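Long-range contacts in transferrin binding protein B (Actinobacillus suis, PDB 3PQU), which probably captures host transferrin at the bacterial surface, as the outer-membrane lipoprotein of a receptor system for iron acquisition: residues A[111-116]-A[209-214]; A[205-210]-A[227-232]; A[217-222]-A[250-255]; A[245-250]-A[258-263]. One frame throughout, in Å; residues are numbered along the deposited sequence. Where two conformers were deposited one is given.

Contact 1: A[111-116]-A[209-214]; sequences QEDKKR and VNRDHK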
# COMPACT_ATOMS: atom_id res chain seq x y z
N GLN A 111 -5.72 -22.84 -16.68
CA GLN A 111 -6.96 -22.66 -17.45
C GLN A 111 -7.04 -21.20 -17.87
O GLN A 111 -6.37 -20.34 -17.30
CB GLN A 111 -8.20 -23.00 -16.62
CG GLN A 111 -8.33 -24.43 -16.20
CD GLN A 111 -8.52 -25.36 -17.38
OE1 GLN A 111 -9.20 -25.03 -18.35
NE2 GLN A 111 -7.92 -26.54 -17.30
N GLU A 112 -7.88 -20.91 -18.86
CA GLU A 112 -8.01 -19.52 -19.31
C GLU A 112 -8.29 -18.55 -18.16
O GLU A 112 -7.68 -17.49 -18.06
CB GLU A 112 -9.07 -19.39 -20.39
CG GLU A 112 -8.67 -20.05 -21.69
CD GLU A 112 -7.36 -19.51 -22.23
OE1 GLU A 112 -6.60 -20.29 -22.85
OE2 GLU A 112 -7.08 -18.30 -22.04
N ASP A 113 -9.22 -18.92 -17.28
CA ASP A 113 -9.57 -18.03 -16.16
C ASP A 113 -8.47 -17.89 -15.10
O ASP A 113 -8.56 -17.05 -14.20
CB ASP A 113 -10.88 -18.48 -15.49
CG ASP A 113 -10.73 -19.79 -14.74
OD1 ASP A 113 -9.97 -20.67 -15.22
OD2 ASP A 113 -11.41 -19.96 -13.69
N LYS A 114 -7.42 -18.70 -15.21
CA LYS A 114 -6.29 -18.57 -14.29
C LYS A 114 -5.04 -18.01 -14.97
O LYS A 114 -3.93 -18.07 -14.43
CB LYS A 114 -6.02 -19.89 -13.56
CG LYS A 114 -7.26 -20.43 -12.84
CD LYS A 114 -6.96 -21.59 -11.90
CE LYS A 114 -6.79 -22.89 -12.69
NZ LYS A 114 -6.22 -23.95 -11.82
N LYS A 115 -5.23 -17.46 -16.18
CA LYS A 115 -4.15 -16.73 -16.86
C LYS A 115 -4.42 -15.25 -16.66
O LYS A 115 -5.30 -14.67 -17.31
CB LYS A 115 -4.10 -17.07 -18.36
CG LYS A 115 -3.80 -18.53 -18.66
CD LYS A 115 -3.93 -18.84 -20.16
CE LYS A 115 -3.59 -20.31 -20.43
NZ LYS A 115 -3.77 -20.68 -21.86
N ARG A 116 -3.72 -14.65 -15.72
CA ARG A 116 -4.03 -13.29 -15.31
C ARG A 116 -2.74 -12.49 -15.31
O ARG A 116 -1.93 -12.57 -14.38
CB ARG A 116 -4.65 -13.29 -13.91
CG ARG A 116 -5.89 -14.19 -13.77
CD ARG A 116 -6.48 -14.01 -12.39
NE ARG A 116 -7.69 -14.82 -12.18
CZ ARG A 116 -8.47 -14.70 -11.12
NH1 ARG A 116 -8.18 -13.80 -10.18
NH2 ARG A 116 -9.54 -15.48 -11.00
N VAL A 209 -19.20 -21.17 -14.03
CA VAL A 209 -18.96 -20.13 -15.01
C VAL A 209 -18.05 -20.65 -16.11
O VAL A 209 -17.51 -21.75 -15.99
CB VAL A 209 -18.33 -18.92 -14.35
CG1 VAL A 209 -19.30 -18.31 -13.35
CG2 VAL A 209 -17.03 -19.33 -13.67
N ASN A 210 -17.89 -19.88 -17.19
CA ASN A 210 -16.95 -20.24 -18.26
C ASN A 210 -15.49 -20.08 -17.83
O ASN A 210 -15.03 -18.97 -17.53
CB ASN A 210 -17.22 -19.36 -19.50
CG ASN A 210 -16.13 -19.52 -20.58
OD1 ASN A 210 -15.68 -20.63 -20.87
ND2 ASN A 210 -15.73 -18.40 -21.18
N ARG A 211 -14.75 -21.19 -17.81
CA ARG A 211 -13.35 -21.15 -17.40
C ARG A 211 -12.32 -21.39 -18.51
O ARG A 211 -11.15 -21.04 -18.35
CB ARG A 211 -13.12 -22.12 -16.25
CG ARG A 211 -14.07 -21.85 -15.09
CD ARG A 211 -13.65 -22.49 -13.82
NE ARG A 211 -14.68 -22.31 -12.80
CZ ARG A 211 -14.65 -21.40 -11.84
NH1 ARG A 211 -13.63 -20.55 -11.76
NH2 ARG A 211 -15.66 -21.33 -10.97
N ASP A 212 -12.74 -21.96 -19.63
CA ASP A 212 -11.74 -22.41 -20.60
C ASP A 212 -11.94 -21.99 -22.06
O ASP A 212 -11.25 -22.48 -22.94
CB ASP A 212 -11.56 -23.93 -20.49
CG ASP A 212 -12.87 -24.66 -20.39
OD1 ASP A 212 -13.85 -24.22 -21.03
OD2 ASP A 212 -12.91 -25.68 -19.67
N HIS A 213 -12.88 -21.09 -22.32
CA HIS A 213 -13.06 -20.59 -23.68
C HIS A 213 -12.80 -19.11 -23.71
O HIS A 213 -13.46 -18.35 -23.00
CB HIS A 213 -14.48 -20.88 -24.16
CG HIS A 213 -14.82 -22.34 -24.21
ND1 HIS A 213 -14.18 -23.22 -25.06
CD2 HIS A 213 -15.72 -23.07 -23.51
CE1 HIS A 213 -14.67 -24.43 -24.87
NE2 HIS A 213 -15.61 -24.36 -23.95
N LYS A 214 -11.84 -18.69 -24.54
CA LYS A 214 -11.43 -17.28 -24.62
C LYS A 214 -12.54 -16.42 -25.21
O LYS A 214 -13.34 -16.89 -26.00
CB LYS A 214 -10.17 -17.15 -25.48
CG LYS A 214 -9.07 -18.15 -25.14
CD LYS A 214 -7.96 -18.14 -26.19
CE LYS A 214 -7.00 -16.96 -26.01
NZ LYS A 214 -5.88 -17.29 -25.09

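Contact 2: A[205-210]-A[227-232]; sequences ISDNVN and VAHSSE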
# COMPACT_ATOMS: atom_id res chain seq x y z
N ILE A 205 -14.52 -20.23 -6.91
CA ILE A 205 -13.99 -21.55 -7.32
C ILE A 205 -15.09 -22.51 -7.77
O ILE A 205 -14.92 -23.24 -8.74
CB ILE A 205 -13.20 -22.23 -6.18
CG1 ILE A 205 -12.00 -21.37 -5.76
CG2 ILE A 205 -12.75 -23.66 -6.58
CD1 ILE A 205 -11.44 -21.75 -4.36
N SER A 206 -16.23 -22.52 -7.07
CA SER A 206 -17.27 -23.52 -7.34
C SER A 206 -18.42 -23.02 -8.23
O SER A 206 -19.28 -23.80 -8.63
CB SER A 206 -17.85 -24.04 -6.02
OG SER A 206 -18.53 -22.99 -5.34
N ASP A 207 -18.42 -21.72 -8.49
CA ASP A 207 -19.42 -21.09 -9.37
C ASP A 207 -19.34 -21.75 -10.76
O ASP A 207 -18.24 -22.02 -11.26
CB ASP A 207 -19.11 -19.58 -9.45
CG ASP A 207 -20.33 -18.72 -9.75
OD1 ASP A 207 -21.47 -19.24 -9.88
OD2 ASP A 207 -20.15 -17.49 -9.86
N ASN A 208 -20.50 -22.05 -11.35
CA ASN A 208 -20.56 -22.67 -12.67
C ASN A 208 -20.41 -21.64 -13.80
O ASN A 208 -21.39 -21.26 -14.43
CB ASN A 208 -21.86 -23.46 -12.82
CG ASN A 208 -21.94 -24.66 -11.87
OD1 ASN A 208 -20.91 -25.15 -11.38
ND2 ASN A 208 -23.15 -25.13 -11.62
N VAL A 209 -19.20 -21.17 -14.03
CA VAL A 209 -18.96 -20.13 -15.01
C VAL A 209 -18.05 -20.65 -16.11
O VAL A 209 -17.51 -21.75 -15.99
CB VAL A 209 -18.33 -18.92 -14.35
CG1 VAL A 209 -19.30 -18.31 -13.35
CG2 VAL A 209 -17.03 -19.33 -13.67
N ASN A 210 -17.89 -19.88 -17.19
CA ASN A 210 -16.95 -20.24 -18.26
C ASN A 210 -15.49 -20.08 -17.83
O ASN A 210 -15.03 -18.97 -17.53
CB ASN A 210 -17.22 -19.36 -19.50
CG ASN A 210 -16.13 -19.52 -20.58
OD1 ASN A 210 -15.68 -20.63 -20.87
ND2 ASN A 210 -15.73 -18.40 -21.18
N VAL A 227 -15.06 -14.31 -19.65
CA VAL A 227 -14.47 -15.40 -18.87
C VAL A 227 -14.73 -15.24 -17.36
O VAL A 227 -14.55 -14.15 -16.79
CB VAL A 227 -12.95 -15.51 -19.13
CG1 VAL A 227 -12.33 -16.58 -18.22
CG2 VAL A 227 -12.66 -15.84 -20.60
N ALA A 228 -15.16 -16.33 -16.71
CA ALA A 228 -15.31 -16.38 -15.26
C ALA A 228 -15.91 -15.11 -14.67
O ALA A 228 -17.00 -14.70 -15.05
CB ALA A 228 -13.96 -16.70 -14.57
N HIS A 229 -15.20 -14.51 -13.72
CA HIS A 229 -15.69 -13.33 -13.03
C HIS A 229 -14.84 -12.12 -13.42
O HIS A 229 -13.68 -11.97 -13.00
CB HIS A 229 -15.68 -13.54 -11.51
CG HIS A 229 -16.39 -14.79 -11.08
ND1 HIS A 229 -15.73 -15.98 -10.89
CD2 HIS A 229 -17.70 -15.03 -10.85
CE1 HIS A 229 -16.61 -16.91 -10.54
NE2 HIS A 229 -17.81 -16.36 -10.52
N SER A 230 -15.44 -11.25 -14.23
CA SER A 230 -14.69 -10.13 -14.80
C SER A 230 -15.07 -8.82 -14.12
O SER A 230 -16.18 -8.64 -13.60
CB SER A 230 -14.92 -10.05 -16.32
OG SER A 230 -16.29 -9.83 -16.60
N SER A 231 -14.12 -7.89 -14.12
CA SER A 231 -14.34 -6.60 -13.50
C SER A 231 -13.96 -5.50 -14.48
O SER A 231 -13.06 -5.67 -15.31
CB SER A 231 -13.53 -6.46 -12.21
OG SER A 231 -12.14 -6.42 -12.46
N GLU A 232 -14.64 -4.37 -14.38
CA GLU A 232 -14.24 -3.19 -15.13
C GLU A 232 -14.42 -1.94 -14.28
O GLU A 232 -15.41 -1.80 -13.57
CB GLU A 232 -15.01 -3.08 -16.44
CG GLU A 232 -14.46 -1.96 -17.33
CD GLU A 232 -15.02 -1.97 -18.75
OE1 GLU A 232 -15.44 -3.05 -19.23
OE2 GLU A 232 -15.04 -0.89 -19.38

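Contact 3: A[217-222]-A[250-255]; sequences EKLGDN and GYINRN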
# COMPACT_ATOMS: atom_id res chain seq x y z
N GLU A 217 -14.33 -16.48 -29.11
CA GLU A 217 -14.56 -17.79 -29.69
C GLU A 217 -16.04 -18.00 -29.98
O GLU A 217 -16.91 -17.38 -29.36
CB GLU A 217 -14.03 -18.89 -28.76
CG GLU A 217 -14.28 -20.30 -29.30
CD GLU A 217 -13.54 -21.38 -28.53
OE1 GLU A 217 -13.04 -21.09 -27.42
OE2 GLU A 217 -13.45 -22.51 -29.04
N LYS A 218 -16.33 -18.88 -30.93
CA LYS A 218 -17.69 -19.30 -31.23
C LYS A 218 -17.82 -20.79 -30.99
O LYS A 218 -17.04 -21.58 -31.50
CB LYS A 218 -18.03 -19.00 -32.69
CG LYS A 218 -18.04 -17.53 -33.06
CD LYS A 218 -19.21 -17.22 -33.98
CE LYS A 218 -20.54 -17.53 -33.30
NZ LYS A 218 -21.72 -17.14 -34.11
N LEU A 219 -18.82 -21.18 -30.21
CA LEU A 219 -19.14 -22.60 -30.07
C LEU A 219 -20.51 -22.83 -30.69
O LEU A 219 -21.54 -22.43 -30.13
CB LEU A 219 -19.13 -23.02 -28.60
CG LEU A 219 -17.80 -22.89 -27.85
CD1 LEU A 219 -17.47 -21.43 -27.60
CD2 LEU A 219 -17.86 -23.64 -26.53
N GLY A 220 -20.53 -23.46 -31.86
CA GLY A 220 -21.71 -23.42 -32.70
C GLY A 220 -21.83 -21.96 -33.11
O GLY A 220 -20.83 -21.34 -33.50
N ASP A 221 -23.02 -21.38 -33.00
CA ASP A 221 -23.16 -19.95 -33.26
C ASP A 221 -23.31 -19.16 -31.97
O ASP A 221 -23.91 -18.09 -31.94
CB ASP A 221 -24.32 -19.66 -34.22
CG ASP A 221 -23.86 -19.59 -35.66
OD1 ASP A 221 -23.57 -18.47 -36.14
OD2 ASP A 221 -23.77 -20.66 -36.31
N ASN A 222 -22.75 -19.70 -30.89
CA ASN A 222 -22.72 -19.01 -29.62
C ASN A 222 -21.37 -18.34 -29.40
O ASN A 222 -20.36 -19.02 -29.27
CB ASN A 222 -23.03 -19.99 -28.48
CG ASN A 222 -24.50 -20.42 -28.47
OD1 ASN A 222 -25.38 -19.64 -28.84
ND2 ASN A 222 -24.76 -21.65 -28.03
N GLY A 250 -21.41 -16.71 -17.47
CA GLY A 250 -21.88 -18.08 -17.35
C GLY A 250 -21.19 -19.11 -18.23
O GLY A 250 -20.48 -18.80 -19.18
N TYR A 251 -21.43 -20.37 -17.89
CA TYR A 251 -20.93 -21.49 -18.67
C TYR A 251 -21.51 -21.42 -20.09
O TYR A 251 -22.66 -21.02 -20.25
CB TYR A 251 -21.35 -22.79 -17.99
CG TYR A 251 -20.97 -24.03 -18.74
CD1 TYR A 251 -21.86 -24.62 -19.63
CD2 TYR A 251 -19.71 -24.60 -18.57
CE1 TYR A 251 -21.50 -25.76 -20.33
CE2 TYR A 251 -19.35 -25.74 -19.27
CZ TYR A 251 -20.25 -26.31 -20.14
OH TYR A 251 -19.89 -27.44 -20.83
N ILE A 252 -20.72 -21.78 -21.10
CA ILE A 252 -21.17 -21.66 -22.49
C ILE A 252 -20.87 -22.92 -23.32
O ILE A 252 -19.76 -23.45 -23.26
CB ILE A 252 -20.55 -20.44 -23.23
CG1 ILE A 252 -20.94 -20.47 -24.71
CG2 ILE A 252 -19.02 -20.43 -23.08
CD1 ILE A 252 -20.44 -19.28 -25.52
N ASN A 253 -21.87 -23.36 -24.08
CA ASN A 253 -21.81 -24.56 -24.91
C ASN A 253 -22.18 -24.26 -26.34
O ASN A 253 -22.44 -23.11 -26.70
CB ASN A 253 -22.83 -25.58 -24.40
CG ASN A 253 -22.19 -26.74 -23.70
OD1 ASN A 253 -20.97 -26.88 -23.72
ND2 ASN A 253 -23.01 -27.58 -23.07
N ARG A 254 -22.23 -25.29 -27.17
CA ARG A 254 -22.88 -25.16 -28.47
C ARG A 254 -24.37 -25.39 -28.27
O ARG A 254 -25.19 -25.06 -29.13
CB ARG A 254 -22.30 -26.14 -29.49
CG ARG A 254 -22.17 -27.56 -29.01
CD ARG A 254 -21.53 -28.43 -30.07
NE ARG A 254 -21.05 -29.69 -29.52
CZ ARG A 254 -20.32 -30.57 -30.20
NH1 ARG A 254 -19.98 -30.32 -31.46
NH2 ARG A 254 -19.92 -31.69 -29.62
N ASN A 255 -24.72 -25.93 -27.10
CA ASN A 255 -26.11 -26.15 -26.71
C ASN A 255 -26.69 -25.02 -25.87
O ASN A 255 -27.88 -25.03 -25.54
CB ASN A 255 -26.23 -27.44 -25.91
CG ASN A 255 -25.77 -28.64 -26.67
OD1 ASN A 255 -25.78 -28.65 -27.90
ND2 ASN A 255 -25.36 -29.67 -25.94

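Contact 4: A[245-250]-A[258-263]; sequences SLYRNG and QEVTKR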
# COMPACT_ATOMS: atom_id res chain seq x y z
N SER A 245 -17.93 -2.11 -12.30
CA SER A 245 -18.94 -3.15 -12.45
C SER A 245 -18.28 -4.52 -12.28
O SER A 245 -17.16 -4.74 -12.73
CB SER A 245 -19.55 -3.05 -13.86
OG SER A 245 -20.33 -1.89 -13.98
N LEU A 246 -18.98 -5.45 -11.64
CA LEU A 246 -18.49 -6.82 -11.54
C LEU A 246 -19.49 -7.76 -12.17
O LEU A 246 -20.68 -7.72 -11.84
CB LEU A 246 -18.27 -7.22 -10.07
CG LEU A 246 -17.50 -6.21 -9.20
CD1 LEU A 246 -17.40 -6.74 -7.76
CD2 LEU A 246 -16.11 -5.98 -9.77
N TYR A 247 -18.99 -8.64 -13.05
CA TYR A 247 -19.83 -9.50 -13.88
C TYR A 247 -19.58 -10.98 -13.63
O TYR A 247 -18.46 -11.38 -13.32
CB TYR A 247 -19.55 -9.23 -15.37
CG TYR A 247 -19.88 -7.83 -15.83
CD1 TYR A 247 -21.15 -7.52 -16.30
CD2 TYR A 247 -18.90 -6.84 -15.82
CE1 TYR A 247 -21.46 -6.23 -16.74
CE2 TYR A 247 -19.19 -5.55 -16.27
CZ TYR A 247 -20.47 -5.25 -16.73
OH TYR A 247 -20.76 -3.98 -17.17
N ARG A 248 -20.63 -11.78 -13.79
CA ARG A 248 -20.51 -13.24 -13.80
C ARG A 248 -20.75 -13.70 -15.23
O ARG A 248 -21.80 -13.40 -15.84
CB ARG A 248 -21.54 -13.89 -12.85
CG ARG A 248 -21.52 -15.43 -12.80
CD ARG A 248 -22.78 -15.99 -12.12
NE ARG A 248 -22.74 -17.44 -11.91
CZ ARG A 248 -23.26 -18.34 -12.75
NH1 ARG A 248 -23.85 -17.94 -13.86
NH2 ARG A 248 -23.19 -19.63 -12.47
N ASN A 249 -19.78 -14.41 -15.78
CA ASN A 249 -19.86 -14.87 -17.17
C ASN A 249 -20.15 -16.36 -17.22
O ASN A 249 -19.26 -17.17 -17.02
CB ASN A 249 -18.55 -14.54 -17.89
CG ASN A 249 -18.25 -13.06 -17.87
OD1 ASN A 249 -18.94 -12.28 -18.51
ND2 ASN A 249 -17.24 -12.66 -17.11
N GLY A 250 -21.41 -16.71 -17.47
CA GLY A 250 -21.88 -18.08 -17.35
C GLY A 250 -21.19 -19.11 -18.23
O GLY A 250 -20.48 -18.80 -19.18
N GLN A 258 -24.24 -17.97 -23.78
CA GLN A 258 -23.65 -17.53 -22.53
C GLN A 258 -24.52 -16.49 -21.83
O GLN A 258 -24.98 -15.55 -22.46
CB GLN A 258 -22.24 -16.96 -22.75
CG GLN A 258 -21.56 -16.63 -21.41
CD GLN A 258 -20.10 -16.19 -21.55
OE1 GLN A 258 -19.78 -15.39 -22.42
NE2 GLN A 258 -19.23 -16.69 -20.66
N GLU A 259 -24.74 -16.65 -20.53
CA GLU A 259 -25.45 -15.64 -19.76
C GLU A 259 -24.47 -14.76 -18.99
O GLU A 259 -23.77 -15.23 -18.09
CB GLU A 259 -26.48 -16.29 -18.82
CG GLU A 259 -27.54 -17.10 -19.55
CD GLU A 259 -28.68 -17.56 -18.65
OE1 GLU A 259 -29.21 -16.72 -17.89
OE2 GLU A 259 -29.05 -18.75 -18.73
N VAL A 260 -24.41 -13.49 -19.36
CA VAL A 260 -23.53 -12.56 -18.67
C VAL A 260 -24.38 -11.67 -17.74
O VAL A 260 -25.26 -10.96 -18.22
CB VAL A 260 -22.79 -11.68 -19.68
CG1 VAL A 260 -21.94 -10.62 -18.94
CG2 VAL A 260 -21.91 -12.54 -20.58
N THR A 261 -24.14 -11.73 -16.43
CA THR A 261 -24.93 -10.90 -15.53
C THR A 261 -24.08 -10.00 -14.66
O THR A 261 -23.05 -10.41 -14.15
CB THR A 261 -25.90 -11.73 -14.64
OG1 THR A 261 -25.17 -12.75 -13.96
CG2 THR A 261 -26.98 -12.38 -15.49
N LYS A 262 -24.51 -8.75 -14.52
CA LYS A 262 -23.83 -7.84 -13.61
C LYS A 262 -24.30 -8.13 -12.19
O LYS A 262 -25.49 -8.06 -11.89
CB LYS A 262 -24.11 -6.37 -13.98
CG LYS A 262 -23.31 -5.40 -13.11
CD LYS A 262 -23.74 -3.95 -13.31
CE LYS A 262 -23.59 -3.53 -14.75
NZ LYS A 262 -23.82 -2.05 -14.94
N ARG A 263 -23.34 -8.46 -11.32
CA ARG A 263 -23.62 -8.75 -9.91
C ARG A 263 -23.50 -7.50 -9.03
O ARG A 263 -24.20 -7.37 -8.02
CB ARG A 263 -22.64 -9.79 -9.39
CG ARG A 263 -22.82 -11.18 -9.95
CD ARG A 263 -24.04 -11.83 -9.33
NE ARG A 263 -23.83 -13.26 -9.13
CZ ARG A 263 -24.81 -14.13 -8.93
NH1 ARG A 263 -26.07 -13.72 -8.92
NH2 ARG A 263 -24.53 -15.42 -8.76
O HOH W 1 -22.61 -0.43 -13.27
O HOH W 2 -24.24 -15.35 -15.38

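Contact 1: A[111-116]-A[209-214]
Arg211 lies obliquely across Asp113, and nearly the whole length of its side chain rests against the carboxylate. Its CB starts beside Asp113 OD1 at 3.6 Å, CG and CD then pass OD2, with CD 3.4 Å from that oxygen, and the extended run from CG to NE carries the guanidinium past it. NH1 turns back to close the salt bridge, 3.0 Å from Asp113 OD2, with an N-H...O angle of 158°. OD2 lies at the edge of the guanidinium plane, although the two flat groups are 64° apart. The other terminal nitrogen, NH2, is held by the carbonyls of Ser204 and Asp207, and Val209 CG2 covers the centre of one guanidinium face, so rotation of the group is restricted. The backbones join as well: Asp113 N donates to Arg211 O (3.1 Å). Further out, Lys214 NZ makes a weak, long salt bridge to Glu112 OE2 (3.4 Å), while Lys115 NZ binds Glu112 OE1, completing a small charged network at the surface. The contact docks the handle loop between strands 103-105 and 121-128 onto the barrel loop between strands 170-183 and 218-219, with Asp113 also touching Tyr125 of strand 121-128.

Contact 2: A[205-210]-A[227-232]
A buried histidine-carboxylate hydrogen bond ties a loop to strand 229-236 of the N-lobe beta barrel: His229 NE2 donates to Asp207 OD2 over 2.7 Å. The bond is almost straight, at 174°, and lies in the imidazole plane; it reaches the oxygen on its anti side, with the carboxylate turned 18° from the ring. Asp207 CG stands anti to its backbone N (chi1 -154°), which swings the carboxylate toward the strand. The second oxygen, OD1, is in a salt bridge with Arg248 NE, so the aspartate links two barrel strands. This negative group may favour a proton on NE2. Edge-to-face rings of Trp176 and Phe178 further confine the imidazole.

Val209 packs beside the imidazole. Its CG1 approaches His229 NE2 obliquely at 3.7 Å, the two side chains crossing at about a right angle, while CG2 lies over Ala228, 4.1 Å from its CB. Ala228, just before strand 229-236 sets out, has a positive phi. Its N donates to Asn210 O, 2.8 Å away, and Val227 CG1 touches the same carbonyl oxygen at 3.7 Å.

Contact 3: A[217-222]-A[250-255]
Asn222 reaches across to the 250-255 loop with its amide, ND2 donating to Asn253 O over 3.0 Å at an N-H...O angle of 163°. The acceptor lies close to the amide plane, whereas the donor is tilted 35° from the carbonyl plane of Asn253. The CB of Asn222 packs on Ile252 CD1 at 4.0 Å. The close-fitting part of the contact continues from there: Ile252 CD1 also meets Leu219 CD1 at 4.2 Å, and Leu219 CD2 lies 3.8 Å from Ile252 O. Ile252 is buried, and its extended chain presents CD1 to both partners; Val224 touches both Leu219 and Ile252.

The outer side is looser. Arg254 brings its backbone to the turn, with a CA-H...O contact to Leu219 O of 3.5 Å, and its CB lies beside Gly220, but the extended side chain beyond leads away from the turn at the surface. Lys218 NZ and Asp221 OD1 form a salt bridge of their own, 3.1 Å long, on the side turned from the loop.

Gly220 takes up the positive phi (65°) that suits glycine at the second position of the turn. Leu219 to Asn222 thus make a type II' beta turn, which closes the tight two-residue beta hairpin of strands 218-219 and 222-223 projecting from the N-lobe barrel domain.

Contact 4: A[245-250]-A[258-263]
Arg248 and Thr261 are a hydrogen-bonded antiparallel pair, their backbones joined in both directions: Arg248 N reaches Thr261 O over 2.8 Å, nearly straight at 172°, and Thr261 N answers to Arg248 O. Arg263 N to Leu246 O continues the pattern at one end and Gly250 N to Glu259 O at the other. Where the regular strands give out, a side chain takes over: Gln258 NE2 donates to Gly250 O over 2.9 Å, the oxygen lying close to the amide plane. The same amide also binds Gly226 O and, through OE1, Lys225 N, so both its ends are gripped.

Water extends these links. One molecule lies at the edge of the Arg248 guanidinium, takes a bond from NH1 (3.0 Å), donates to Glu259 O and meets Thr261 OG1. Another, on the face bearing Tyr247, bridges Ser245 OG and Lys262 NZ.

On that face the Tyr247 side chain slants across Lys262, with CE1 3.8 Å from Lys262 CB and OH near CE. Its CD1 also touches Val260 CG1 (4.1 Å), and Asn249 OD1 lies against both Val260 methyls while its ND2 is bonded to Ala228 O. On the Arg248 face, Arg248 and Arg263 run side by side, NE to NH2 4.1 Å; the Asp207 carboxylate, salt-bridged to Arg248, may ease the likely repulsion. Arg263 also makes a cation-pi contact with Phe289.

The two segments form the loop end of the 241-249/260-271 hairpin in the N-lobe barrel sheet, where strand 241-249 is flanked on its other edge by strand 229-236.

Overall arrangement
All four contacts gather on one side of the chain, at the end of the N-lobe barrel. Contacts 1 and 2 share Val209 and Asn210, and their centres are 8 Å apart; through them a single loop meets both the handle and strand 229-236. Contact 4 lies as close to contact 2, with backbone pairing between strands 229-236 and 241-249 joining them, and Asn210 N lies 3.0 Å from Asn249 O, a probable hydrogen bond. Contact 3 sits farther out, 14 Å from contact 1 and 15 Å from contact 4 between centres; it shares Gly250 with the latter, and Leu219 CD2 packs on His213 NE2 at 3.5 Å.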